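Local coordinates for penicillin-binding protein activator LpoA (Escherichia coli, PDB 6DR3) that stimulates the transpeptidase activity of penicillin-binding protein 1A, which depends on it in peptidoglycan synthesis, and is represented here by its amino-terminal domain, at residues 55-58 with 59-62; 34-37 with 38-41; 174-177 with 178-181; 194-197 with 198-202; 102-105 with 106-110. One frame throughout, in Å; residues are numbered along the deposited sequence.

All five contacts are local, joining residues mostly three to four apart, about one helical turn, in an all-helical domain with TPR-like motifs. Contact 2, in helix 30-47, is the most buried and mainly apolar. Contact 1, at the C-terminal end of the next helix, is a surface contact led by an amide-carboxylate bond, and the two touch directly. Contacts 3 and 4 form a second touching pair on the opposite side of the chain's centre, on successive helices 170-185 and 189-202; both are partly buried, and each includes a bridging water. Contact 5, its centre about 8 Å from that of the chain, is a surface contact rich in amides at a helix start.

Contact 1: 55-58 with 59-62; sequences ELFN and QLPQ
Gln59 NE2 donates to Glu55 OE2 over 2.6 Å in a fairly straight bond (160°), using the anti lone pair of the carboxylate oxygen, which lies close to the plane of the Gln59 amide. The two side chains reach this point differently. Glu55 sends CG away from its backbone N and then bends at CG (chi2 54°), whereas Gln59 runs extended beyond CG, passing Glu55 O with CG at 3.4 Å. The carboxylate and amide planes end up steeply inclined to each other. This hydrogen bond spans the C-terminal end of helix 50-58, where Gln59 is the first residue to leave helical backbone angles. Gln59 N donates weakly to two carbonyls, Glu55 O at 3.0 Å and Leu56 O at 3.2 Å. One residue on, Leu60 N donates to Phe57 O over 3.3 Å, approaching from above the carbonyl plane, and the chain departs into the loop before helix 66-82. Leu60 folds back beside the helix end: CB and CG lie alongside Phe57 O, and CD1 meets Phe57 CD2 at 4.2 Å, oblique to the ring. Leu56 O also accepts a bond from Gln37 NE2 of helix 30-47, while Phe57 packs on Lys72, Ala76 and Ile79 of helix 66-82.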
loop_
_atom_site.group_PDB
_atom_site.type_symbol
_atom_site.label_atom_id
_atom_site.label_comp_id
_atom_site.label_asym_id
_atom_site.label_seq_id
_atom_site.Cartn_x
_atom_site.Cartn_y
_atom_site.Cartn_z
ATOM N N GLU A 55 19.583 11.508 7.919
ATOM C CA GLU A 55 20.279 12.762 8.187
ATOM C C GLU A 55 19.452 13.958 7.730
ATOM O O GLU A 55 19.296 14.937 8.468
ATOM C CB GLU A 55 21.648 12.760 7.507
ATOM C CG GLU A 55 22.408 14.073 7.638
ATOM C CD GLU A 55 22.544 14.525 9.078
ATOM O OE1 GLU A 55 22.535 13.657 9.976
ATOM O OE2 GLU A 55 22.655 15.747 9.313
ATOM N N LEU A 56 18.913 13.897 6.511
ATOM C CA LEU A 56 18.096 15.002 6.020
ATOM C C LEU A 56 16.820 15.147 6.838
ATOM O O LEU A 56 16.330 16.265 7.029
ATOM C CB LEU A 56 17.768 14.793 4.542
ATOM C CG LEU A 56 17.293 16.019 3.757
ATOM C CD1 LEU A 56 18.330 17.142 3.788
ATOM C CD2 LEU A 56 16.981 15.629 2.319
ATOM N N PHE A 57 16.277 14.032 7.330
ATOM C CA PHE A 57 15.152 14.088 8.258
ATOM C C PHE A 57 15.544 14.809 9.545
ATOM O O PHE A 57 14.761 15.596 10.090
ATOM C CB PHE A 57 14.664 12.665 8.546
ATOM C CG PHE A 57 13.526 12.582 9.529
ATOM C CD1 PHE A 57 13.764 12.627 10.893
ATOM C CD2 PHE A 57 12.222 12.423 9.089
ATOM C CE1 PHE A 57 12.720 12.539 11.798
ATOM C CE2 PHE A 57 11.173 12.330 9.990
ATOM C CZ PHE A 57 11.424 12.388 11.343
ATOM N N ASN A 58 16.760 14.560 10.040
ATOM C CA ASN A 58 17.226 15.213 11.258
ATOM C C ASN A 58 17.535 16.690 11.046
ATOM O O ASN A 58 17.636 17.433 12.028
ATOM C CB ASN A 58 18.474 14.507 11.796
ATOM C CG ASN A 58 18.185 13.106 12.297
ATOM O OD1 ASN A 58 17.042 12.770 12.606
ATOM N ND2 ASN A 58 19.223 12.281 12.383
ATOM N N GLN A 59 17.693 17.128 9.800
ATOM C CA GLN A 59 17.959 18.528 9.496
ATOM C C GLN A 59 16.691 19.313 9.173
ATOM O O GLN A 59 16.784 20.476 8.768
ATOM C CB GLN A 59 18.947 18.637 8.331
ATOM C CG GLN A 59 20.345 18.143 8.663
ATOM C CD GLN A 59 21.325 18.363 7.527
ATOM O OE1 GLN A 59 21.055 19.122 6.596
ATOM N NE2 GLN A 59 22.472 17.697 7.598
ATOM N N LEU A 60 15.519 18.709 9.339
ATOM C CA LEU A 60 14.279 19.435 9.111
ATOM C C LEU A 60 14.122 20.540 10.155
ATOM O O LEU A 60 14.409 20.321 11.335
ATOM C CB LEU A 60 13.081 18.491 9.177
ATOM C CG LEU A 60 12.843 17.618 7.945
ATOM C CD1 LEU A 60 11.817 16.533 8.241
ATOM C CD2 LEU A 60 12.387 18.472 6.772
ATOM N N PRO A 61 13.673 21.732 9.757
ATOM C CA PRO A 61 13.430 22.784 10.749
ATOM C C PRO A 61 12.383 22.358 11.766
ATOM O O PRO A 61 11.538 21.498 11.511
ATOM C CB PRO A 61 12.938 23.967 9.905
ATOM C CG PRO A 61 13.434 23.694 8.531
ATOM C CD PRO A 61 13.422 22.206 8.385
ATOM N N GLN A 62 12.454 22.981 12.943
ATOM C CA GLN A 62 11.458 22.720 13.976
ATOM C C GLN A 62 10.127 23.386 13.649
ATOM O O GLN A 62 9.069 22.866 14.020
ATOM C CB GLN A 62 11.973 23.200 15.334
ATOM C CG GLN A 62 13.197 22.442 15.834
ATOM C CD GLN A 62 13.732 22.994 17.143
ATOM O OE1 GLN A 62 13.935 24.201 17.285
ATOM N NE2 GLN A 62 13.964 22.111 18.109
#

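Contact 2: 34-37 with 38-41; sequences INWQ and LLAI
Leu39 climbs back along the preceding turn toward Trp36. Its CB sits 3.5 Å from Trp36 O, with Asn35 O close by. CG, placed beside the backbone N by chi1 of -77°, comes within 3.5 Å of Asn35 O, and CD1 passes the same oxygen before ending 3.9 Å from Trp36 CE3. The methyl also nears CZ3, so it meets the benzo part of the indole, at an oblique approach to the ring. The indole nitrogen lies beyond this contact and donates to Gln5 OE1. Successive turns of helix 30-47 supply the frame, with regular i to i+4 bonds such as Leu38 N to Ile34 O and Ala40 N to Trp36 O, both 2.8 Å. This helix is packed on several sides in the TPR-like, all-helical domain: Leu39 touches Tyr9, Met10 and Tyr21, whereas Leu38 and Ile41 press on Leu75 of helix 66-82. On the side facing helix 66-82, Ile34 and Leu38 run side by side in the same direction, Ile34 CG2 lying 4.1 Å from Leu38 CD1. Ile41 also leans back on the previous turn, its CG1 3.2 Å from Gln37 O, the oxygen that takes its N-H.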
loop_
_atom_site.group_PDB
_atom_site.type_symbol
_atom_site.label_atom_id
_atom_site.label_comp_id
_atom_site.label_asym_id
_atom_site.label_seq_id
_atom_site.Cartn_x
_atom_site.Cartn_y
_atom_site.Cartn_z
ATOM N N ILE A 34 11.572 23.603 2.533
ATOM C CA ILE A 34 11.120 22.514 3.396
ATOM C C ILE A 34 10.366 21.472 2.583
ATOM O O ILE A 34 10.560 20.263 2.762
ATOM C CB ILE A 34 10.260 23.064 4.551
ATOM C CG1 ILE A 34 11.132 23.855 5.530
ATOM C CG2 ILE A 34 9.533 21.927 5.282
ATOM C CD1 ILE A 34 10.347 24.587 6.603
ATOM N N ASN A 35 9.487 21.918 1.685
ATOM C CA ASN A 35 8.713 20.979 0.883
ATOM C C ASN A 35 9.627 20.117 0.018
ATOM O O ASN A 35 9.471 18.892 -0.038
ATOM C CB ASN A 35 7.700 21.736 0.023
ATOM C CG ASN A 35 6.607 22.383 0.851
ATOM O OD1 ASN A 35 6.287 21.922 1.948
ATOM N ND2 ASN A 35 6.025 23.456 0.328
ATOM N N TRP A 36 10.588 20.743 -0.669
ATOM C CA TRP A 36 11.560 19.971 -1.437
ATOM C C TRP A 36 12.337 19.025 -0.532
ATOM O O TRP A 36 12.622 17.882 -0.909
ATOM C CB TRP A 36 12.521 20.902 -2.177
ATOM C CG TRP A 36 11.924 21.625 -3.359
ATOM C CD1 TRP A 36 11.895 22.973 -3.562
ATOM C CD2 TRP A 36 11.284 21.035 -4.499
ATOM N NE1 TRP A 36 11.278 23.261 -4.754
ATOM C CE2 TRP A 36 10.890 22.090 -5.348
ATOM C CE3 TRP A 36 11.003 19.719 -4.883
ATOM C CZ2 TRP A 36 10.234 21.871 -6.558
ATOM C CZ3 TRP A 36 10.350 19.504 -6.087
ATOM C CH2 TRP A 36 9.973 20.574 -6.909
ATOM N N GLN A 37 12.685 19.485 0.673
ATOM C CA GLN A 37 13.425 18.643 1.606
ATOM C C GLN A 37 12.607 17.425 2.012
ATOM O O GLN A 37 13.128 16.304 2.055
ATOM C CB GLN A 37 13.825 19.461 2.834
ATOM C CG GLN A 37 14.682 18.705 3.833
ATOM C CD GLN A 37 15.197 19.602 4.939
ATOM O OE1 GLN A 37 15.005 20.816 4.907
ATOM N NE2 GLN A 37 15.855 19.007 5.926
ATOM N N LEU A 38 11.321 17.622 2.312
ATOM C CA LEU A 38 10.457 16.493 2.641
ATOM C C LEU A 38 10.378 15.509 1.483
ATOM O O LEU A 38 10.334 14.291 1.693
ATOM C CB LEU A 38 9.061 16.993 3.010
ATOM C CG LEU A 38 8.933 17.713 4.353
ATOM C CD1 LEU A 38 7.606 18.447 4.427
ATOM C CD2 LEU A 38 9.065 16.728 5.507
ATOM N N LEU A 39 10.358 16.019 0.250
ATOM C CA LEU A 39 10.290 15.140 -0.913
ATOM C C LEU A 39 11.600 14.387 -1.109
ATOM O O LEU A 39 11.594 13.199 -1.456
ATOM C CB LEU A 39 9.938 15.954 -2.156
ATOM C CG LEU A 39 8.459 16.332 -2.264
ATOM C CD1 LEU A 39 8.262 17.545 -3.161
ATOM C CD2 LEU A 39 7.664 15.147 -2.788
ATOM N N ALA A 40 12.733 15.058 -0.889
ATOM C CA ALA A 40 14.022 14.379 -0.969
ATOM C C ALA A 40 14.086 13.213 0.008
ATOM O O ALA A 40 14.555 12.125 -0.342
ATOM C CB ALA A 40 15.155 15.367 -0.695
ATOM N N ILE A 41 13.617 13.424 1.239
ATOM C CA ILE A 41 13.577 12.342 2.222
ATOM C C ILE A 41 12.747 11.180 1.690
ATOM O O ILE A 41 13.158 10.016 1.757
ATOM C CB ILE A 41 13.023 12.862 3.562
ATOM C CG1 ILE A 41 13.921 13.967 4.119
ATOM C CG2 ILE A 41 12.898 11.726 4.579
ATOM C CD1 ILE A 41 13.264 14.800 5.197
#

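Contact 3: 174-177 with 178-181; sequences GWLD and LQRV
Apolar contact joins Trp175 and Leu178, which lie side by side and point the same way, with Leu178 CD2 4.1 Å from Trp175 CZ3 and oblique to the ring. Leu178 continues onto Trp149, and Trp175 onto Ile145, Thr148 and Leu152, all of helix 138-153. A second parallel pair mixes polarity: Leu176 CD2 approaches Gln179 OE1 to 3.5 Å. The water-mediated link lies here, because one water donates both to Leu176 O at 2.8 Å and to Gln179 OE1 at 2.7 Å. The Gln179 amide divides its ends: OE1 takes the water, and NE2 donates to Leu152 O. Leu176 O takes a further bond from Arg180 N (3.1 Å), so two donors grip this carbonyl. Among the charged groups, Asp177 carries its carboxylate away from the backbone N (chi1 -169°); OD2 passes 4.1 Å from Val181 CG2 and forms a salt bridge with Arg202 of helix 189-202. The poorly ordered Arg180 side chain leads off to Asp184. Backbone i to i+4 bonds, such as Gln179 N to Trp175 O at 2.9 Å, run through a helix packed between helices 138-153 and 189-202; it lies roughly antiparallel to the latter, the next helix in the chain, consistent with the domain's TPR-like motifs.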
loop_
_atom_site.group_PDB
_atom_site.type_symbol
_atom_site.label_atom_id
_atom_site.label_comp_id
_atom_site.label_asym_id
_atom_site.label_seq_id
_atom_site.Cartn_x
_atom_site.Cartn_y
_atom_site.Cartn_z
ATOM N N GLY A 174 -16.059 -11.079 -0.311
ATOM C CA GLY A 174 -15.919 -11.550 -1.679
ATOM C C GLY A 174 -14.593 -12.243 -1.920
ATOM O O GLY A 174 -14.531 -13.263 -2.610
ATOM N N TRP A 175 -13.510 -11.698 -1.357
ATOM C CA TRP A 175 -12.206 -12.336 -1.497
ATOM C C TRP A 175 -12.197 -13.713 -0.849
ATOM O O TRP A 175 -11.664 -14.671 -1.418
ATOM C CB TRP A 175 -11.118 -11.458 -0.881
ATOM C CG TRP A 175 -10.617 -10.372 -1.785
ATOM C CD1 TRP A 175 -10.703 -9.025 -1.575
ATOM C CD2 TRP A 175 -9.948 -10.540 -3.039
ATOM N NE1 TRP A 175 -10.126 -8.345 -2.620
ATOM C CE2 TRP A 175 -9.655 -9.252 -3.534
ATOM C CE3 TRP A 175 -9.566 -11.653 -3.793
ATOM C CZ2 TRP A 175 -9.001 -9.048 -4.746
ATOM C CZ3 TRP A 175 -8.916 -11.448 -4.997
ATOM C CH2 TRP A 175 -8.640 -10.157 -5.461
ATOM N N LEU A 176 -12.782 -13.830 0.346
ATOM C CA LEU A 176 -12.831 -15.122 1.019
ATOM C C LEU A 176 -13.712 -16.109 0.268
ATOM O O LEU A 176 -13.473 -17.320 0.331
ATOM C CB LEU A 176 -13.330 -14.946 2.453
ATOM C CG LEU A 176 -12.420 -14.117 3.367
ATOM C CD1 LEU A 176 -13.090 -13.885 4.710
ATOM C CD2 LEU A 176 -11.068 -14.791 3.554
ATOM N N ASP A 177 -14.726 -15.622 -0.450
ATOM C CA ASP A 177 -15.532 -16.516 -1.272
ATOM C C ASP A 177 -14.714 -17.079 -2.428
ATOM O O ASP A 177 -14.799 -18.274 -2.730
ATOM C CB ASP A 177 -16.765 -15.783 -1.795
ATOM C CG ASP A 177 -17.772 -16.723 -2.423
ATOM O OD1 ASP A 177 -18.588 -17.302 -1.677
ATOM O OD2 ASP A 177 -17.736 -16.897 -3.657
ATOM N N LEU A 178 -13.911 -16.238 -3.084
ATOM C CA LEU A 178 -13.059 -16.731 -4.161
ATOM C C LEU A 178 -12.018 -17.704 -3.629
ATOM O O LEU A 178 -11.679 -18.690 -4.293
ATOM C CB LEU A 178 -12.383 -15.561 -4.877
ATOM C CG LEU A 178 -11.502 -15.911 -6.081
ATOM C CD1 LEU A 178 -12.304 -16.617 -7.166
ATOM C CD2 LEU A 178 -10.841 -14.661 -6.639
ATOM N N GLN A 179 -11.492 -17.434 -2.431
ATOM C CA GLN A 179 -10.596 -18.381 -1.776
ATOM C C GLN A 179 -11.236 -19.762 -1.691
ATOM O O GLN A 179 -10.603 -20.775 -2.008
ATOM C CB GLN A 179 -10.236 -17.863 -0.382
ATOM C CG GLN A 179 -9.167 -18.667 0.339
ATOM C CD GLN A 179 -8.965 -18.199 1.769
ATOM O OE1 GLN A 179 -9.928 -17.963 2.498
ATOM N NE2 GLN A 179 -7.710 -18.051 2.173
ATOM N N ARG A 180 -12.501 -19.817 -1.263
ATOM C CA ARG A 180 -13.195 -21.099 -1.162
ATOM C C ARG A 180 -13.378 -21.738 -2.532
ATOM O O ARG A 180 -13.218 -22.954 -2.684
ATOM C CB ARG A 180 -14.548 -20.912 -0.476
ATOM C CG ARG A 180 -14.479 -20.886 1.041
ATOM C CD ARG A 180 -15.329 -21.991 1.649
ATOM N NE ARG A 180 -14.914 -23.317 1.198
ATOM C CZ ARG A 180 -15.549 -24.446 1.501
ATOM N NH1 ARG A 180 -16.639 -24.420 2.258
ATOM N NH2 ARG A 180 -15.096 -25.605 1.043
ATOM N N VAL A 181 -13.731 -20.937 -3.541
ATOM C CA VAL A 181 -13.791 -21.453 -4.906
ATOM C C VAL A 181 -12.474 -22.122 -5.264
ATOM O O VAL A 181 -12.447 -23.172 -5.920
ATOM C CB VAL A 181 -14.141 -20.319 -5.890
ATOM C CG1 VAL A 181 -14.031 -20.793 -7.337
ATOM C CG2 VAL A 181 -15.542 -19.790 -5.611
HETATM O O HOH W 1 -12.525 -18.708 2.605
#

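Contact 4: 194-197 with 198-202; sequences AGIA and DWQKR
Asp198 N bonds to Ala194 O over 2.9 Å, and the Asp198 side chain folds back: chi1 of -71° puts CG 3.5 Å from Ala194 O, with the carboxylate close to the carbonyl that takes its N-H. Trp199 N donates to Gly195 O. Its CB rests against Gly195 O and Ile196 O, and chi1 of 172° carries the ring away from the preceding turn; NE1 donates to Gly174 O of helix 170-185, and the ring meets that of Tyr203. Gln200 N bonds to Ile196 O at 2.9 Å, and its CG lies 3.3 Å from this oxygen. The chain beyond CG is extended and lays OE1 over the backbone, 3.6 Å from Ala197 CA, while NE2 turns to Ala209 O. With Lys201 the helix slackens: its backbone N reaches Ala197 O only weakly, at 3.3 Å, and its aliphatic chain runs past the same carbonyl. Arg202 ends the helix yet returns to its side. One face of the guanidinium, toward its rim, covers Trp199 CA, and at its edge NH2 bonds to a water at 2.8 Å that donates to Gly195 O at 2.6 Å. NH2 is also the nitrogen held by Asp177, which is consistent with the group being held against the helix. The water closes the arginine back on its own helix, whereas the salt bridge to Asp177 and the Trp199 bond to Gly174 tie helix 189-202 to the preceding helix 170-185, neighbours in a TPR-like helical array.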
loop_
_atom_site.group_PDB
_atom_site.type_symbol
_atom_site.label_atom_id
_atom_site.label_comp_id
_atom_site.label_asym_id
_atom_site.label_seq_id
_atom_site.Cartn_x
_atom_site.Cartn_y
_atom_site.Cartn_z
ATOM N N ALA A 194 -14.773 -21.828 -14.633
ATOM C CA ALA A 194 -16.202 -21.556 -14.521
ATOM C C ALA A 194 -16.555 -21.029 -13.136
ATOM O O ALA A 194 -17.385 -20.121 -13.004
ATOM C CB ALA A 194 -16.999 -22.822 -14.834
ATOM N N GLY A 195 -15.942 -21.586 -12.092
ATOM C CA GLY A 195 -16.177 -21.073 -10.753
ATOM C C GLY A 195 -15.742 -19.628 -10.604
ATOM O O GLY A 195 -16.390 -18.843 -9.907
ATOM N N ILE A 196 -14.641 -19.255 -11.259
ATOM C CA ILE A 196 -14.196 -17.865 -11.236
ATOM C C ILE A 196 -15.191 -16.977 -11.969
ATOM O O ILE A 196 -15.510 -15.872 -11.515
ATOM C CB ILE A 196 -12.781 -17.748 -11.836
ATOM C CG1 ILE A 196 -11.760 -18.427 -10.923
ATOM C CG2 ILE A 196 -12.398 -16.280 -12.048
ATOM C CD1 ILE A 196 -10.401 -18.638 -11.568
ATOM N N ALA A 197 -15.694 -17.441 -13.115
ATOM C CA ALA A 197 -16.662 -16.648 -13.865
ATOM C C ALA A 197 -17.929 -16.418 -13.052
ATOM O O ALA A 197 -18.485 -15.312 -13.058
ATOM C CB ALA A 197 -16.990 -17.336 -15.189
ATOM N N ASP A 198 -18.401 -17.446 -12.344
ATOM C CA ASP A 198 -19.579 -17.275 -11.501
ATOM C C ASP A 198 -19.284 -16.350 -10.327
ATOM O O ASP A 198 -20.127 -15.528 -9.949
ATOM C CB ASP A 198 -20.078 -18.632 -11.006
ATOM C CG ASP A 198 -20.718 -19.460 -12.109
ATOM O OD1 ASP A 198 -21.136 -18.880 -13.135
ATOM O OD2 ASP A 198 -20.809 -20.694 -11.942
ATOM N N TRP A 199 -18.089 -16.461 -9.740
ATOM C CA TRP A 199 -17.717 -15.557 -8.656
ATOM C C TRP A 199 -17.727 -14.109 -9.125
ATOM O O TRP A 199 -18.199 -13.219 -8.408
ATOM C CB TRP A 199 -16.338 -15.927 -8.103
ATOM C CG TRP A 199 -15.819 -14.931 -7.113
ATOM C CD1 TRP A 199 -16.121 -14.862 -5.786
ATOM C CD2 TRP A 199 -14.910 -13.853 -7.375
ATOM N NE1 TRP A 199 -15.456 -13.810 -5.202
ATOM C CE2 TRP A 199 -14.708 -13.173 -6.157
ATOM C CE3 TRP A 199 -14.250 -13.397 -8.519
ATOM C CZ2 TRP A 199 -13.868 -12.066 -6.050
ATOM C CZ3 TRP A 199 -13.416 -12.294 -8.411
ATOM C CH2 TRP A 199 -13.234 -11.643 -7.185
ATOM N N GLN A 200 -17.208 -13.855 -10.327
ATOM C CA GLN A 200 -17.202 -12.497 -10.860
ATOM C C GLN A 200 -18.614 -11.932 -10.923
ATOM O O GLN A 200 -18.822 -10.734 -10.698
ATOM C CB GLN A 200 -16.550 -12.484 -12.243
ATOM C CG GLN A 200 -15.043 -12.731 -12.213
ATOM C CD GLN A 200 -14.424 -12.786 -13.598
ATOM O OE1 GLN A 200 -14.732 -13.671 -14.396
ATOM N NE2 GLN A 200 -13.540 -11.840 -13.886
ATOM N N LYS A 201 -19.599 -12.780 -11.214
ATOM C CA LYS A 201 -20.988 -12.344 -11.238
ATOM C C LYS A 201 -21.616 -12.335 -9.850
ATOM O O LYS A 201 -22.678 -11.730 -9.670
ATOM C CB LYS A 201 -21.799 -13.242 -12.176
ATOM C CG LYS A 201 -21.529 -12.971 -13.646
ATOM C CD LYS A 201 -21.993 -14.112 -14.538
ATOM C CE LYS A 201 -21.900 -13.726 -16.008
ATOM N NZ LYS A 201 -22.039 -14.897 -16.920
ATOM N N ARG A 202 -20.988 -12.991 -8.872
ATOM C CA ARG A 202 -21.454 -12.906 -7.491
ATOM C C ARG A 202 -21.006 -11.608 -6.833
ATOM O O ARG A 202 -21.787 -10.970 -6.120
ATOM C CB ARG A 202 -20.935 -14.094 -6.679
ATOM C CG ARG A 202 -21.813 -15.324 -6.718
ATOM C CD ARG A 202 -21.562 -16.192 -5.492
ATOM N NE ARG A 202 -20.193 -16.689 -5.419
ATOM C CZ ARG A 202 -19.709 -17.677 -6.165
ATOM N NH1 ARG A 202 -20.474 -18.280 -7.066
ATOM N NH2 ARG A 202 -18.449 -18.061 -6.014
HETATM O O HOH W 2 -18.004 -19.869 -8.121
#

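Contact 5: 102-105 with 106-110; sequences EQNQ and QARYW
Asn104 brings its amide oxygen to the edge of the Arg108 guanidinium, in its plane, with OD1 3.7 Å from NH1, a loose polar approach in which amide and guanidinium planes are 47° apart. Arg108 CD lies 3.8 Å from the same oxygen, and the Gln105 CG methylene approaches the guanidinium obliquely. The strong partners of this group are Glu71 and Glu78 of helix 66-82, which probably offset the nearby charge of Arg42. The Tyr109 ring turns its CE2 over the centre of one face of the Trp110 indole, 3.6 Å above it, and Trp110 CD1 lies in plane at the tyrosine edge. Backbone bonds bind the turns tightly: Gln106 N reaches Glu102 O over 2.6 Å and Ala107 N reaches Gln103 O over 2.7 Å, both nearly along the C=O axis. Gln106, its CG beside its backbone N (chi1 -68°), passes Glu102 O with CG at 3.3 Å, and its NE2 donates to Leu101 O. Gln105 divides its amide: NE2 goes to Glu71, whereas OE1 weakly accepts from Glu102 N at 3.3 Å. Glu102 is the N-cap of helix 103-117 and Gln105 its third residue, so this side-chain bond covers the N-cap N-H at the helix start.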
loop_
_atom_site.group_PDB
_atom_site.type_symbol
_atom_site.label_atom_id
_atom_site.label_comp_id
_atom_site.label_asym_id
_atom_site.label_seq_id
_atom_site.Cartn_x
_atom_site.Cartn_y
_atom_site.Cartn_z
ATOM N N GLU A 102 -4.093 12.800 3.159
ATOM C CA GLU A 102 -4.523 12.835 1.771
ATOM C C GLU A 102 -4.360 11.455 1.139
ATOM O O GLU A 102 -3.714 10.562 1.694
ATOM C CB GLU A 102 -3.732 13.883 0.990
ATOM C CG GLU A 102 -3.851 15.292 1.556
ATOM C CD GLU A 102 -3.237 16.341 0.650
ATOM O OE1 GLU A 102 -3.330 16.190 -0.586
ATOM O OE2 GLU A 102 -2.660 17.316 1.176
ATOM N N GLN A 103 -4.955 11.285 -0.046
ATOM C CA GLN A 103 -4.987 9.970 -0.681
ATOM C C GLN A 103 -3.585 9.392 -0.833
ATOM O O GLN A 103 -3.317 8.266 -0.398
ATOM C CB GLN A 103 -5.681 10.049 -2.042
ATOM C CG GLN A 103 -5.732 8.704 -2.762
ATOM C CD GLN A 103 -6.629 8.716 -3.983
ATOM O OE1 GLN A 103 -7.688 8.089 -3.998
ATOM N NE2 GLN A 103 -6.201 9.423 -5.023
ATOM N N ASN A 104 -2.677 10.142 -1.467
ATOM C CA ASN A 104 -1.302 9.671 -1.608
ATOM C C ASN A 104 -0.721 9.263 -0.262
ATOM O O ASN A 104 -0.036 8.240 -0.156
ATOM C CB ASN A 104 -0.434 10.754 -2.252
ATOM C CG ASN A 104 1.055 10.481 -2.088
ATOM O OD1 ASN A 104 1.725 11.097 -1.254
ATOM N ND2 ASN A 104 1.575 9.547 -2.878
ATOM N N GLN A 105 -0.983 10.056 0.782
ATOM C CA GLN A 105 -0.492 9.716 2.114
ATOM C C GLN A 105 -1.192 8.477 2.659
ATOM O O GLN A 105 -0.551 7.620 3.280
ATOM C CB GLN A 105 -0.686 10.902 3.060
ATOM C CG GLN A 105 0.290 12.043 2.831
ATOM C CD GLN A 105 0.098 13.181 3.816
ATOM O OE1 GLN A 105 -1.023 13.488 4.217
ATOM N NE2 GLN A 105 1.196 13.807 4.216
ATOM N N GLN A 106 -2.502 8.362 2.436
ATOM C CA GLN A 106 -3.220 7.166 2.866
ATOM C C GLN A 106 -2.673 5.922 2.177
ATOM O O GLN A 106 -2.505 4.874 2.812
ATOM C CB GLN A 106 -4.714 7.317 2.585
ATOM C CG GLN A 106 -5.397 8.369 3.440
ATOM C CD GLN A 106 -6.864 8.536 3.100
ATOM O OE1 GLN A 106 -7.475 7.664 2.485
ATOM N NE2 GLN A 106 -7.437 9.666 3.500
ATOM N N ALA A 107 -2.391 6.017 0.876
ATOM C CA ALA A 107 -1.815 4.878 0.168
ATOM C C ALA A 107 -0.480 4.476 0.780
ATOM O O ALA A 107 -0.182 3.282 0.911
ATOM C CB ALA A 107 -1.648 5.209 -1.315
ATOM N N ARG A 108 0.339 5.461 1.164
ATOM C CA ARG A 108 1.613 5.160 1.809
ATOM C C ARG A 108 1.413 4.676 3.239
ATOM O O ARG A 108 2.178 3.831 3.719
ATOM C CB ARG A 108 2.513 6.393 1.789
ATOM C CG ARG A 108 3.054 6.742 0.413
ATOM C CD ARG A 108 3.547 8.177 0.373
ATOM N NE ARG A 108 4.562 8.440 1.391
ATOM C CZ ARG A 108 4.888 9.654 1.831
ATOM N NH1 ARG A 108 4.274 10.728 1.352
ATOM N NH2 ARG A 108 5.826 9.794 2.760
ATOM N N TYR A 109 0.407 5.206 3.937
ATOM C CA TYR A 109 0.074 4.695 5.262
ATOM C C TYR A 109 -0.224 3.202 5.208
ATOM O O TYR A 109 0.315 2.417 5.996
ATOM C CB TYR A 109 -1.119 5.467 5.833
ATOM C CG TYR A 109 -1.770 4.795 7.021
ATOM C CD1 TYR A 109 -1.322 5.036 8.313
ATOM C CD2 TYR A 109 -2.836 3.919 6.850
ATOM C CE1 TYR A 109 -1.916 4.423 9.401
ATOM C CE2 TYR A 109 -3.434 3.301 7.929
ATOM C CZ TYR A 109 -2.968 3.554 9.203
ATOM O OH TYR A 109 -3.567 2.944 10.283
ATOM N N TRP A 110 -1.083 2.789 4.275
ATOM C CA TRP A 110 -1.417 1.373 4.165
ATOM C C TRP A 110 -0.240 0.555 3.652
ATOM O O TRP A 110 -0.075 -0.603 4.053
ATOM C CB TRP A 110 -2.632 1.190 3.259
ATOM C CG TRP A 110 -3.887 1.741 3.862
ATOM C CD1 TRP A 110 -4.586 2.833 3.446
ATOM C CD2 TRP A 110 -4.580 1.232 5.007
ATOM N NE1 TRP A 110 -5.679 3.032 4.255
ATOM C CE2 TRP A 110 -5.697 2.061 5.221
ATOM C CE3 TRP A 110 -4.367 0.152 5.869
ATOM C CZ2 TRP A 110 -6.600 1.845 6.261
ATOM C CZ3 TRP A 110 -5.264 -0.062 6.900
ATOM C CH2 TRP A 110 -6.366 0.781 7.088
#